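Local coordinates for putative uncharacterized protein (Wolbachia pipientis, PDB 3F4S), which is a DsbA-like thiol-disulfide oxidoreductase with a thioredoxin fold, and probably catalyses disulfide bond formation in exported bacterial proteins, at residues A[25-30]-A[74-79]; A[45-48]-A[53-56]; A[49-54]-A[170-175]; A[66-71]-A[201-206]; A[92-97]-A[136-141]. The protein carries 1 engineered substitution. All coordinates share one frame; numbering follows the deposited sequence. Where two conformers were deposited one is given.

Contact 1: A[25-30]-A[74-79]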
# COMPACT_ATOMS: atom_id res chain seq x y z
N LEU A 25 -7.07 10.26 -6.00
CA LEU A 25 -7.39 9.93 -4.61
C LEU A 25 -8.76 9.27 -4.45
O LEU A 25 -9.50 9.56 -3.52
CB LEU A 25 -7.28 11.17 -3.73
CG LEU A 25 -5.85 11.71 -3.57
CD1 LEU A 25 -5.81 12.82 -2.52
CD2 LEU A 25 -4.87 10.58 -3.21
N LEU A 26 -9.08 8.38 -5.38
CA LEU A 26 -10.26 7.54 -5.27
C LEU A 26 -9.89 6.14 -5.72
O LEU A 26 -8.84 5.95 -6.34
CB LEU A 26 -11.41 8.10 -6.12
CG LEU A 26 -11.13 8.44 -7.59
CD1 LEU A 26 -11.01 7.18 -8.43
CD2 LEU A 26 -12.22 9.35 -8.15
N PRO A 27 -10.73 5.15 -5.40
CA PRO A 27 -10.44 3.78 -5.83
C PRO A 27 -10.43 3.68 -7.36
O PRO A 27 -11.43 4.01 -8.01
CB PRO A 27 -11.59 2.98 -5.23
CG PRO A 27 -12.06 3.80 -4.08
CD PRO A 27 -11.92 5.21 -4.53
N LEU A 28 -9.31 3.25 -7.91
CA LEU A 28 -9.15 3.12 -9.36
C LEU A 28 -9.44 1.69 -9.81
O LEU A 28 -9.38 0.76 -9.00
CB LEU A 28 -7.74 3.55 -9.77
CG LEU A 28 -7.35 4.98 -9.40
CD1 LEU A 28 -5.86 5.19 -9.59
CD2 LEU A 28 -8.13 6.00 -10.21
N PRO A 29 -9.77 1.51 -11.10
CA PRO A 29 -10.12 0.18 -11.60
C PRO A 29 -9.04 -0.88 -11.32
O PRO A 29 -9.39 -2.02 -11.02
CB PRO A 29 -10.28 0.40 -13.11
CG PRO A 29 -10.67 1.83 -13.22
CD PRO A 29 -9.94 2.55 -12.13
N ASN A 30 -7.77 -0.50 -11.40
CA ASN A 30 -6.68 -1.45 -11.19
C ASN A 30 -6.15 -1.52 -9.75
O ASN A 30 -5.22 -2.27 -9.46
CB ASN A 30 -5.53 -1.18 -12.17
CG ASN A 30 -5.84 -1.64 -13.58
OD1 ASN A 30 -6.89 -2.23 -13.85
ND2 ASN A 30 -4.92 -1.37 -14.50
N LYS A 74 -15.06 -0.33 8.63
CA LYS A 74 -15.09 1.12 8.78
C LYS A 74 -14.30 1.82 7.68
O LYS A 74 -14.59 2.96 7.32
CB LYS A 74 -14.56 1.56 10.15
CG LYS A 74 -15.52 1.26 11.30
CD LYS A 74 -14.95 1.73 12.62
CE LYS A 74 -15.92 1.50 13.76
NZ LYS A 74 -15.45 2.12 15.03
N MET A 75 -13.29 1.14 7.15
CA MET A 75 -12.33 1.78 6.26
C MET A 75 -11.87 0.85 5.14
O MET A 75 -11.54 -0.31 5.38
CB MET A 75 -11.12 2.26 7.07
CG MET A 75 -10.09 3.05 6.27
SD MET A 75 -8.80 3.74 7.33
CE MET A 75 -7.74 2.32 7.55
N LEU A 76 -11.84 1.39 3.93
CA LEU A 76 -11.28 0.72 2.76
C LEU A 76 -9.81 1.09 2.63
O LEU A 76 -9.46 2.27 2.68
CB LEU A 76 -12.03 1.14 1.50
CG LEU A 76 -11.47 0.69 0.15
CD1 LEU A 76 -11.44 -0.83 0.07
CD2 LEU A 76 -12.28 1.27 -1.01
N TYR A 77 -8.94 0.09 2.47
CA TYR A 77 -7.50 0.32 2.40
C TYR A 77 -6.95 0.01 1.01
O TYR A 77 -7.15 -1.10 0.49
CB TYR A 77 -6.79 -0.52 3.46
CG TYR A 77 -5.28 -0.53 3.39
CD1 TYR A 77 -4.54 0.57 3.79
CD2 TYR A 77 -4.59 -1.67 2.96
CE1 TYR A 77 -3.15 0.55 3.75
CE2 TYR A 77 -3.21 -1.70 2.91
CZ TYR A 77 -2.49 -0.59 3.31
OH TYR A 77 -1.11 -0.62 3.27
N ILE A 78 -6.27 0.99 0.42
CA ILE A 78 -5.66 0.83 -0.89
C ILE A 78 -4.17 1.12 -0.82
O ILE A 78 -3.76 2.27 -0.62
CB ILE A 78 -6.30 1.77 -1.93
CG1 ILE A 78 -7.80 1.51 -2.03
CG2 ILE A 78 -5.60 1.63 -3.28
CD1 ILE A 78 -8.52 2.36 -3.07
N PHE A 79 -3.37 0.07 -0.98
CA PHE A 79 -1.92 0.19 -0.97
C PHE A 79 -1.44 0.37 -2.41
O PHE A 79 -1.83 -0.40 -3.29
CB PHE A 79 -1.28 -1.07 -0.38
CG PHE A 79 0.22 -1.00 -0.29
CD1 PHE A 79 0.84 -0.16 0.62
CD2 PHE A 79 1.02 -1.77 -1.12
CE1 PHE A 79 2.21 -0.09 0.71
CE2 PHE A 79 2.41 -1.71 -1.04
CZ PHE A 79 3.00 -0.86 -0.11
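Pro-27 lies against two side chains of strand 75-79, Leu-76 and Ile-78. The tight part is at Ile-78. Its CD1 methyl sits 3.6 Å from Pro-27 CA and 3.8 Å from Pro-27 CB. The methyl reaches the proline because CG1 points opposite the carbonyl carbon (chi1 -59°) and the chain beyond is extended. The Ile-78 side chain meets the pyrrolidine ring at about a right angle. Leu-76 adds a looser touch, with CD2 4.0 Å from Pro-27 CG. Leu-76 and Ile-78 both direct their side chains to this side of the sheet, as alternate residues of a strand do. Pro-27 thus spans two neighbouring positions on one face. Leu-33 of the short edge strand 33-34 touches both residues as well.

The other side is loose. Pro-27 is itself partly exposed, and the chain then leads to Pro-29 and Asn-30 at the surface, which do not touch the strand. The loop follows helix 21-24 and covers this part of the thioredoxin-fold sheet. No hydrogen bond joins the two segments. The association is therefore purely apolar and rests on the fit of methyl groups to a rigid ring.

Contact 2: A[45-48]-A[53-56]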
# COMPACT_ATOMS: atom_id res chain seq x y z
N GLU A 45 -2.35 4.37 0.79
CA GLU A 45 -0.97 4.43 1.25
C GLU A 45 -0.02 4.23 0.08
O GLU A 45 -0.18 3.29 -0.70
CB GLU A 45 -0.71 3.34 2.30
CG GLU A 45 0.76 3.26 2.69
CD GLU A 45 1.08 2.12 3.66
OE1 GLU A 45 0.15 1.44 4.14
OE2 GLU A 45 2.28 1.91 3.95
N TYR A 46 0.97 5.11 -0.05
CA TYR A 46 2.10 4.88 -0.93
C TYR A 46 3.33 4.55 -0.09
O TYR A 46 3.67 5.30 0.83
CB TYR A 46 2.41 6.12 -1.76
CG TYR A 46 1.44 6.41 -2.88
CD1 TYR A 46 1.65 5.91 -4.16
CD2 TYR A 46 0.32 7.20 -2.66
CE1 TYR A 46 0.77 6.18 -5.20
CE2 TYR A 46 -0.57 7.48 -3.69
CZ TYR A 46 -0.34 6.97 -4.95
OH TYR A 46 -1.22 7.26 -5.97
N ALA A 47 4.00 3.45 -0.40
CA ALA A 47 5.20 3.09 0.34
C ALA A 47 6.12 2.21 -0.49
O ALA A 47 5.67 1.52 -1.40
CB ALA A 47 4.84 2.38 1.65
N SER A 48 7.41 2.25 -0.17
CA SER A 48 8.39 1.35 -0.73
C SER A 48 8.51 0.14 0.18
O SER A 48 8.59 0.28 1.41
CB SER A 48 9.75 2.05 -0.81
OG SER A 48 10.80 1.11 -0.86
N HIS A 53 11.43 2.65 7.89
CA HIS A 53 10.29 3.15 8.67
C HIS A 53 8.96 2.57 8.22
O HIS A 53 8.08 2.34 9.03
CB HIS A 53 10.20 4.67 8.61
CG HIS A 53 11.37 5.35 9.22
ND1 HIS A 53 11.60 6.70 9.09
CD2 HIS A 53 12.41 4.86 9.94
CE1 HIS A 53 12.72 7.02 9.72
NE2 HIS A 53 13.23 5.93 10.24
N CYS A 54 8.82 2.36 6.91
CA CYS A 54 7.63 1.74 6.36
C CYS A 54 7.45 0.36 6.98
O CYS A 54 6.38 0.03 7.49
CB CYS A 54 7.74 1.59 4.83
SG CYS A 54 7.51 3.13 3.88
N SER A 55 8.52 -0.42 6.95
CA SER A 55 8.49 -1.76 7.52
C SER A 55 8.06 -1.73 8.99
O SER A 55 7.17 -2.49 9.39
CB SER A 55 9.87 -2.42 7.39
OG SER A 55 9.91 -3.63 8.11
N LEU A 56 8.67 -0.85 9.77
CA LEU A 56 8.35 -0.76 11.20
C LEU A 56 6.89 -0.40 11.39
O LEU A 56 6.21 -0.97 12.24
CB LEU A 56 9.25 0.25 11.92
CG LEU A 56 10.74 -0.09 11.97
CD1 LEU A 56 11.52 1.08 12.54
CD2 LEU A 56 10.98 -1.35 12.78
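Cys-54 points its side chain from helix 52-60 at the end of strand 41-47. Its SG lies 3.6 Å from the CB methyl of Ala-47. On the next residue, the carbonyl oxygen of Ser-48 lies 3.8 Å from Cys-54 CB and 3.9 Å from SG. These are packing contacts, and no hydrogen bond crosses between the segments. The sulfur faces the strand because SG is placed opposite the carbonyl carbon and beside the backbone N (chi1 -75°).

A second shell holds both sides. Phe-79 of the neighbouring strand 75-81 packs on Ala-47. The hydroxyl of Ser-48 is hydrogen-bonded to that of Thr-50, in the turn that leads into the helix. On the helix, Ser-55 OG bonds to Phe-112 O of helix 101-113 and to Arg-59 NH1 of its own helix. Buried Glu-45 reaches Tyr-77 OH with OE1 and His-58 NE2 with OE2, so its carboxylate links the neighbouring strand 75-81 to helix 52-60.

This is the strand-turn-helix element of the thioredoxin fold that carries the CxxC motif. Cys-54 is the second cysteine of that motif and forms a disulfide with Cys-51. It was deposited in two conformers, so its exact sulfur position carries some doubt. On the strand side this sulfur is packed against a methyl and a backbone carbonyl. Cys-54 is buried while Cys-51 is partly exposed, consistent with the first cysteine being the one that meets substrates.

Contact 3: A[49-54]-A[170-175]. Engineered in segment 170-175: Val-172 (natural residue Thr).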
# COMPACT_ATOMS: atom_id res chain seq x y z
N LEU A 49 8.54 -1.05 -0.41
CA LEU A 49 8.63 -2.28 0.38
C LEU A 49 9.96 -2.44 1.12
O LEU A 49 10.07 -3.26 2.03
CB LEU A 49 8.35 -3.51 -0.49
CG LEU A 49 6.92 -3.63 -1.01
CD1 LEU A 49 6.79 -4.73 -2.07
CD2 LEU A 49 5.95 -3.90 0.14
N THR A 50 10.97 -1.67 0.71
CA THR A 50 12.32 -1.77 1.28
C THR A 50 12.62 -0.61 2.23
O THR A 50 13.74 -0.46 2.72
CB THR A 50 13.38 -1.78 0.17
OG1 THR A 50 13.24 -0.59 -0.62
CG2 THR A 50 13.22 -3.02 -0.72
N CYS A 51 11.63 0.23 2.47
CA CYS A 51 11.81 1.40 3.32
C CYS A 51 11.67 1.03 4.80
O CYS A 51 10.65 0.50 5.23
CB CYS A 51 10.81 2.48 2.93
SG CYS A 51 10.67 3.82 4.12
N TYR A 52 12.72 1.32 5.57
CA TYR A 52 12.83 0.87 6.96
C TYR A 52 11.69 1.35 7.87
O TYR A 52 11.03 0.53 8.54
CB TYR A 52 14.21 1.24 7.55
CG TYR A 52 14.42 0.82 8.99
CD1 TYR A 52 14.20 -0.50 9.40
CD2 TYR A 52 14.86 1.73 9.94
CE1 TYR A 52 14.39 -0.89 10.72
CE2 TYR A 52 15.06 1.36 11.26
CZ TYR A 52 14.83 0.05 11.64
OH TYR A 52 15.03 -0.29 12.96
N HIS A 53 11.43 2.65 7.89
CA HIS A 53 10.29 3.15 8.67
C HIS A 53 8.96 2.57 8.22
O HIS A 53 8.08 2.34 9.03
CB HIS A 53 10.20 4.67 8.61
CG HIS A 53 11.37 5.35 9.22
ND1 HIS A 53 11.60 6.70 9.09
CD2 HIS A 53 12.41 4.86 9.94
CE1 HIS A 53 12.72 7.02 9.72
NE2 HIS A 53 13.23 5.93 10.24
N CYS A 54 8.82 2.36 6.91
CA CYS A 54 7.63 1.74 6.36
C CYS A 54 7.45 0.36 6.98
O CYS A 54 6.38 0.03 7.49
CB CYS A 54 7.74 1.59 4.83
SG CYS A 54 7.51 3.13 3.88
N THR A 170 7.57 12.82 -2.40
CA THR A 170 9.03 12.72 -2.45
C THR A 170 9.51 11.61 -1.52
O THR A 170 10.21 10.69 -1.95
CB THR A 170 9.70 14.05 -2.08
OG1 THR A 170 9.34 14.43 -0.75
CG2 THR A 170 9.26 15.15 -3.04
N ALA A 171 9.11 11.69 -0.26
CA ALA A 171 9.49 10.69 0.73
C ALA A 171 8.32 9.77 1.05
O ALA A 171 7.16 10.14 0.90
CB ALA A 171 9.99 11.35 1.99
N VAL A 172 8.63 8.56 1.49
CA VAL A 172 7.61 7.60 1.88
C VAL A 172 7.84 7.17 3.33
O VAL A 172 8.96 7.27 3.84
CB VAL A 172 7.58 6.38 0.93
CG1 VAL A 172 6.80 6.71 -0.34
CG2 VAL A 172 9.00 5.92 0.59
N PRO A 173 6.78 6.70 4.00
CA PRO A 173 5.44 6.51 3.43
C PRO A 173 4.59 7.78 3.41
O PRO A 173 4.85 8.75 4.13
CB PRO A 173 4.82 5.49 4.37
CG PRO A 173 5.43 5.83 5.71
CD PRO A 173 6.82 6.33 5.43
N ILE A 174 3.55 7.76 2.59
CA ILE A 174 2.55 8.82 2.57
C ILE A 174 1.17 8.17 2.65
O ILE A 174 0.93 7.13 2.01
CB ILE A 174 2.64 9.66 1.29
CG1 ILE A 174 3.93 10.49 1.28
CG2 ILE A 174 1.43 10.57 1.16
CD1 ILE A 174 3.90 11.67 2.22
N PHE A 175 0.28 8.78 3.42
CA PHE A 175 -1.09 8.29 3.58
C PHE A 175 -2.08 9.38 3.24
O PHE A 175 -1.92 10.53 3.64
CB PHE A 175 -1.34 7.86 5.02
CG PHE A 175 -0.36 6.85 5.53
CD1 PHE A 175 -0.64 5.49 5.46
CD2 PHE A 175 0.85 7.25 6.09
CE1 PHE A 175 0.27 4.56 5.93
CE2 PHE A 175 1.76 6.32 6.56
CZ PHE A 175 1.46 4.97 6.48
O HOH W 1 9.70 7.58 7.00
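Cys-54 SG meets the ring of Pro-173 nearly evenly, at 3.6 Å from both CB and CD. The sulfur thus lies over the proline ring and not against one corner of it. Cys-54 SG is also 4.1 Å from Val-172 C, so it touches the peptide that precedes the proline. That peptide bond is cis. Val-172 O lies 3.9 Å from Cys-51 SG.

The arrangement is that of the active-site face in thioredoxin-fold oxidoreductases. The cis-proline loop stands beside the CxxC motif at the start of helix 52-60. In DsbA proteins this loop is commonly part of the substrate-binding surface. Val-172 is an engineered residue that replaces a natural threonine. Its side chain gives only loose contacts to the sulfurs here, and packs also on Phe-82 and Leu-84.

Cys-51 is the N-cap of the helix. In this conformer its SG, anti to the backbone N (chi1 167°), turns back to the helix start. There it accepts a weak and tentative bond from Cys-54 N, 3.7 Å long. Both cysteines have two deposited conformers. A disulfide between them is seen in this entry, but the conformers described here hold the sulfurs 3.2 Å apart, too far for that bond. A water bridges the two segments. It donates to Val-172 O and meets His-53 ND1 in the plane of the imidazole ring.

Contact 4: A[66-71]-A[201-206]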
# COMPACT_ATOMS: atom_id res chain seq x y z
N LYS A 66 -5.65 -2.38 10.93
CA LYS A 66 -6.43 -3.35 10.18
C LYS A 66 -7.52 -4.00 11.05
O LYS A 66 -8.67 -4.13 10.62
CB LYS A 66 -5.52 -4.42 9.57
CG LYS A 66 -6.27 -5.45 8.74
CD LYS A 66 -5.32 -6.48 8.14
CE LYS A 66 -6.05 -7.45 7.21
NZ LYS A 66 -6.92 -8.41 7.96
N GLU A 67 -7.15 -4.39 12.26
CA GLU A 67 -8.11 -5.01 13.17
C GLU A 67 -9.22 -4.04 13.57
O GLU A 67 -10.39 -4.42 13.62
CB GLU A 67 -7.41 -5.55 14.43
CG GLU A 67 -8.38 -6.18 15.43
CD GLU A 67 -7.73 -6.50 16.77
OE1 GLU A 67 -6.54 -6.18 16.95
OE2 GLU A 67 -8.42 -7.07 17.65
N LYS A 68 -8.84 -2.80 13.84
CA LYS A 68 -9.79 -1.81 14.33
C LYS A 68 -10.71 -1.24 13.25
O LYS A 68 -11.89 -0.97 13.50
CB LYS A 68 -9.03 -0.67 15.02
CG LYS A 68 -9.86 0.24 15.90
CD LYS A 68 -8.96 1.24 16.62
CE LYS A 68 -9.75 2.20 17.48
NZ LYS A 68 -10.30 1.55 18.70
N TYR A 69 -10.18 -1.06 12.04
CA TYR A 69 -10.89 -0.27 11.02
C TYR A 69 -11.21 -0.99 9.71
O TYR A 69 -12.20 -0.67 9.06
CB TYR A 69 -10.12 1.02 10.71
CG TYR A 69 -9.98 1.93 11.90
CD1 TYR A 69 -11.09 2.58 12.43
CD2 TYR A 69 -8.75 2.14 12.49
CE1 TYR A 69 -10.97 3.43 13.51
CE2 TYR A 69 -8.62 2.98 13.58
CZ TYR A 69 -9.73 3.62 14.08
OH TYR A 69 -9.58 4.45 15.17
N ILE A 70 -10.36 -1.93 9.31
CA ILE A 70 -10.54 -2.59 8.02
C ILE A 70 -11.38 -3.87 8.15
O ILE A 70 -12.35 -4.08 7.40
CB ILE A 70 -9.17 -2.91 7.37
CG1 ILE A 70 -8.34 -1.63 7.24
CG2 ILE A 70 -9.38 -3.57 6.01
CD1 ILE A 70 -6.91 -1.85 6.76
N ASP A 71 -11.02 -4.70 9.11
CA ASP A 71 -11.76 -5.92 9.39
C ASP A 71 -13.18 -5.60 9.85
O ASP A 71 -14.10 -6.41 9.70
CB ASP A 71 -11.04 -6.72 10.48
CG ASP A 71 -9.68 -7.23 10.03
OD1 ASP A 71 -9.38 -7.14 8.82
OD2 ASP A 71 -8.93 -7.73 10.89
N TYR A 201 -2.12 8.40 16.72
CA TYR A 201 -2.23 9.43 15.68
C TYR A 201 -3.30 9.04 14.66
O TYR A 201 -4.19 9.83 14.33
CB TYR A 201 -0.90 9.65 14.98
CG TYR A 201 -0.97 10.64 13.83
CD1 TYR A 201 -0.70 11.99 14.04
CD2 TYR A 201 -1.31 10.23 12.55
CE1 TYR A 201 -0.76 12.90 13.00
CE2 TYR A 201 -1.37 11.13 11.50
CZ TYR A 201 -1.10 12.47 11.74
OH TYR A 201 -1.15 13.38 10.70
N PHE A 202 -3.21 7.81 14.17
CA PHE A 202 -4.19 7.32 13.20
C PHE A 202 -5.59 7.11 13.78
O PHE A 202 -6.59 7.40 13.12
CB PHE A 202 -3.70 6.04 12.51
CG PHE A 202 -2.67 6.29 11.45
CD1 PHE A 202 -3.02 6.91 10.26
CD2 PHE A 202 -1.36 5.90 11.64
CE1 PHE A 202 -2.07 7.14 9.28
CE2 PHE A 202 -0.41 6.13 10.66
CZ PHE A 202 -0.77 6.75 9.47
N THR A 203 -5.68 6.62 15.01
CA THR A 203 -7.00 6.42 15.61
C THR A 203 -7.71 7.76 15.78
O THR A 203 -8.91 7.86 15.56
CB THR A 203 -6.97 5.66 16.96
OG1 THR A 203 -6.19 6.39 17.91
CG2 THR A 203 -6.38 4.27 16.78
N ASN A 204 -6.96 8.79 16.15
CA ASN A 204 -7.50 10.14 16.29
C ASN A 204 -8.05 10.66 14.97
O ASN A 204 -9.18 11.15 14.90
CB ASN A 204 -6.43 11.09 16.83
CG ASN A 204 -6.94 12.51 16.98
OD1 ASN A 204 -6.39 13.44 16.38
ND2 ASN A 204 -7.98 12.69 17.78
N VAL A 205 -7.24 10.56 13.92
CA VAL A 205 -7.63 11.02 12.59
C VAL A 205 -8.83 10.24 12.07
O VAL A 205 -9.82 10.82 11.60
CB VAL A 205 -6.45 10.88 11.58
CG1 VAL A 205 -6.94 11.02 10.15
CG2 VAL A 205 -5.35 11.89 11.88
N ILE A 206 -8.76 8.92 12.16
CA ILE A 206 -9.80 8.06 11.58
C ILE A 206 -11.12 8.14 12.35
O ILE A 206 -12.19 8.23 11.75
CB ILE A 206 -9.32 6.61 11.45
CG1 ILE A 206 -8.18 6.53 10.42
CG2 ILE A 206 -10.46 5.70 11.03
CD1 ILE A 206 -7.41 5.22 10.44
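Thr-203 is the first residue of helix 201-206 to touch segment 66-71. It meets the phenol end of Tyr-69, with Thr-203 CA 3.3 Å and CB 3.4 Å from Tyr-69 OH. Its CG2 methyl lies at the edge of the ring, near the ring plane. The same methyl meets the aliphatic chain of Lys-68 at CD, 4.0 Å away, where the two side chains cross at about a right angle. The threonine hydroxyl is turned back to its own helix and bonds to Lys-200 O. Tyr-69 OH instead has Asp-207 OD1 as its partner, one residue past the segment.

The segments 66-70 and 201-206 run almost parallel, at 9°, with axes 11.7 Å apart at closest approach. Their parent helices 62-70 and 199-216 pack side by side on one face of the thioredoxin-type sheet, and Tyr-69 bridges the wide gap between them. Met-75 of the sheet touches both Tyr-69 and Ile-206.

One turn on, Ile-206 lies over a face of the Tyr-69 ring. Its CG2 makes a CH-pi contact 3.6 Å from the ring centroid, 20° off the normal, while CD1 meets the CD2 and CE2 side. Lys-68 CG covers the opposite face near the rim. Tyr-69 stands where helix 66-70 widens into a pi-type turn, in which Lys-66 O accepts from both Ile-70 N and Asp-71 N.

Contact 5: A[92-97]-A[136-141]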
# COMPACT_ATOMS: atom_id res chain seq x y z
N ALA A 92 7.64 -5.41 -5.89
CA ALA A 92 6.36 -4.87 -6.32
C ALA A 92 5.82 -5.64 -7.52
O ALA A 92 4.62 -5.93 -7.60
CB ALA A 92 6.49 -3.38 -6.65
N MET A 93 6.69 -5.98 -8.46
CA MET A 93 6.29 -6.79 -9.61
C MET A 93 5.79 -8.16 -9.15
O MET A 93 4.76 -8.65 -9.63
CB MET A 93 7.46 -6.94 -10.59
CG MET A 93 7.84 -5.62 -11.29
SD MET A 93 9.40 -5.71 -12.18
CE MET A 93 9.04 -6.99 -13.39
N LEU A 94 6.51 -8.78 -8.23
CA LEU A 94 6.14 -10.11 -7.75
C LEU A 94 4.77 -10.11 -7.06
O LEU A 94 4.05 -11.10 -7.13
CB LEU A 94 7.21 -10.67 -6.81
CG LEU A 94 7.04 -12.12 -6.35
CD1 LEU A 94 6.81 -13.06 -7.54
CD2 LEU A 94 8.24 -12.56 -5.52
N SER A 95 4.41 -8.99 -6.43
CA SER A 95 3.12 -8.91 -5.74
C SER A 95 1.96 -9.18 -6.68
O SER A 95 0.88 -9.60 -6.26
CB SER A 95 2.94 -7.56 -5.04
OG SER A 95 2.63 -6.54 -5.98
N HIS A 96 2.17 -8.96 -7.98
CA HIS A 96 1.12 -9.19 -8.96
C HIS A 96 0.87 -10.67 -9.25
O HIS A 96 -0.08 -11.02 -9.95
CB HIS A 96 1.43 -8.43 -10.24
CG HIS A 96 1.22 -6.95 -10.11
ND1 HIS A 96 0.20 -6.28 -10.75
CD2 HIS A 96 1.88 -6.02 -9.38
CE1 HIS A 96 0.25 -5.00 -10.43
NE2 HIS A 96 1.26 -4.82 -9.60
N CYS A 97 1.72 -11.54 -8.70
CA CYS A 97 1.47 -12.98 -8.74
C CYS A 97 0.42 -13.40 -7.71
O CYS A 97 0.04 -14.57 -7.64
CB CYS A 97 2.77 -13.76 -8.47
SG CYS A 97 3.56 -14.54 -9.91
N SER A 136 4.96 -19.41 0.07
CA SER A 136 3.58 -19.20 -0.38
C SER A 136 3.19 -20.17 -1.50
O SER A 136 2.15 -20.00 -2.13
CB SER A 136 3.36 -17.76 -0.84
OG SER A 136 4.20 -17.45 -1.93
N ASN A 137 4.02 -21.19 -1.72
CA ASN A 137 3.72 -22.21 -2.73
C ASN A 137 3.55 -21.66 -4.15
O ASN A 137 2.82 -22.24 -4.96
CB ASN A 137 2.48 -23.02 -2.32
CG ASN A 137 2.58 -23.51 -0.89
OD1 ASN A 137 1.78 -23.16 -0.03
ND2 ASN A 137 3.60 -24.31 -0.63
N LEU A 138 4.23 -20.56 -4.44
CA LEU A 138 4.27 -20.01 -5.78
C LEU A 138 5.28 -20.81 -6.60
O LEU A 138 6.44 -20.93 -6.21
CB LEU A 138 4.67 -18.53 -5.74
CG LEU A 138 4.59 -17.73 -7.04
CD1 LEU A 138 3.15 -17.68 -7.56
CD2 LEU A 138 5.15 -16.33 -6.85
N LYS A 139 4.84 -21.38 -7.71
CA LYS A 139 5.73 -22.21 -8.51
C LYS A 139 6.81 -21.39 -9.21
O LYS A 139 6.60 -20.20 -9.50
CB LYS A 139 4.94 -23.05 -9.53
CG LYS A 139 4.31 -24.29 -8.92
CD LYS A 139 3.63 -25.15 -9.97
CE LYS A 139 4.64 -25.78 -10.92
NZ LYS A 139 4.01 -26.82 -11.80
N GLN A 140 7.95 -22.00 -9.48
CA GLN A 140 9.07 -21.28 -10.07
C GLN A 140 8.72 -20.59 -11.40
O GLN A 140 9.12 -19.45 -11.63
CB GLN A 140 10.30 -22.18 -10.24
CG GLN A 140 11.56 -21.41 -10.62
CD GLN A 140 11.90 -20.33 -9.61
OE1 GLN A 140 11.66 -20.47 -8.41
NE2 GLN A 140 12.47 -19.23 -10.10
N ASP A 141 7.97 -21.27 -12.26
CA ASP A 141 7.62 -20.67 -13.55
C ASP A 141 6.77 -19.41 -13.38
O ASP A 141 6.96 -18.42 -14.10
CB ASP A 141 6.96 -21.68 -14.51
CG ASP A 141 5.73 -22.36 -13.92
OD1 ASP A 141 5.35 -22.07 -12.77
OD2 ASP A 141 5.15 -23.22 -14.63
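Leu-138 packs its methyls on Cys-97, and CD2 also reaches Leu-94. The side chains of Leu-94 and Leu-138 run past each other in opposite directions and touch at one pair of methyls, Leu-94 CD1 and Leu-138 CD2, 3.7 Å apart. The isobutyl group of Leu-138 extends across the contact because CG lies opposite the backbone N (chi1 -172°). Leu-138 CD2 also meets Cys-97 CB at 3.9 Å. Both Leu-138 methyls lie 3.9 Å from Cys-97 SG, so both branches face the cysteine side chain from one side.

Cys-97 SG is bonded to Cys-146 SG of helix 140-147. This second disulfide lies in the helical domain that DsbA proteins carry inserted in their thioredoxin fold, away from the CxxC pair. Leu-94 touches Cys-146 and Phe-143 of that helix too, so the leucine pair packs beside the covalent link. The contact joins the end of helix 86-94 to the turn between helices 127-135 and 140-147.

Backbone structure sets Leu-138 in place. Asn-137, with positive phi, is the C-prime residue of a Schellman motif, and Leu-138 N bonds back to Ala-133 O. Lys-139 then occupies the N-cap position of helix 140-147. In segment 92-97, Cys-97 N bonds to Leu-94 O at 2.8 Å. This turn brings the two residues that receive Leu-138 close together.

Overall arrangement
From the N terminus, contact 1 joins the 25-30 loop to strand 75-81. The small loop of contact 2, from strand 41-47 to helix 52-60, is nested within it. Contact 3 begins where contact 2 ends, since they share His-53 and Cys-54, and closes on the cis-proline loop at 170-175. It crosses contact 1. Contact 4 joins helices 62-70 and 199-216 and crosses contacts 1 and 3. Contact 5 lies inside the loops closed by contacts 3 and 4, within the inserted helical domain. Contacts 1, 2 and 3 reach the same sheet, and contact 4 packs on it through Met-75. Contact 5 touches contact 3 where Ala-92 meets Leu-49.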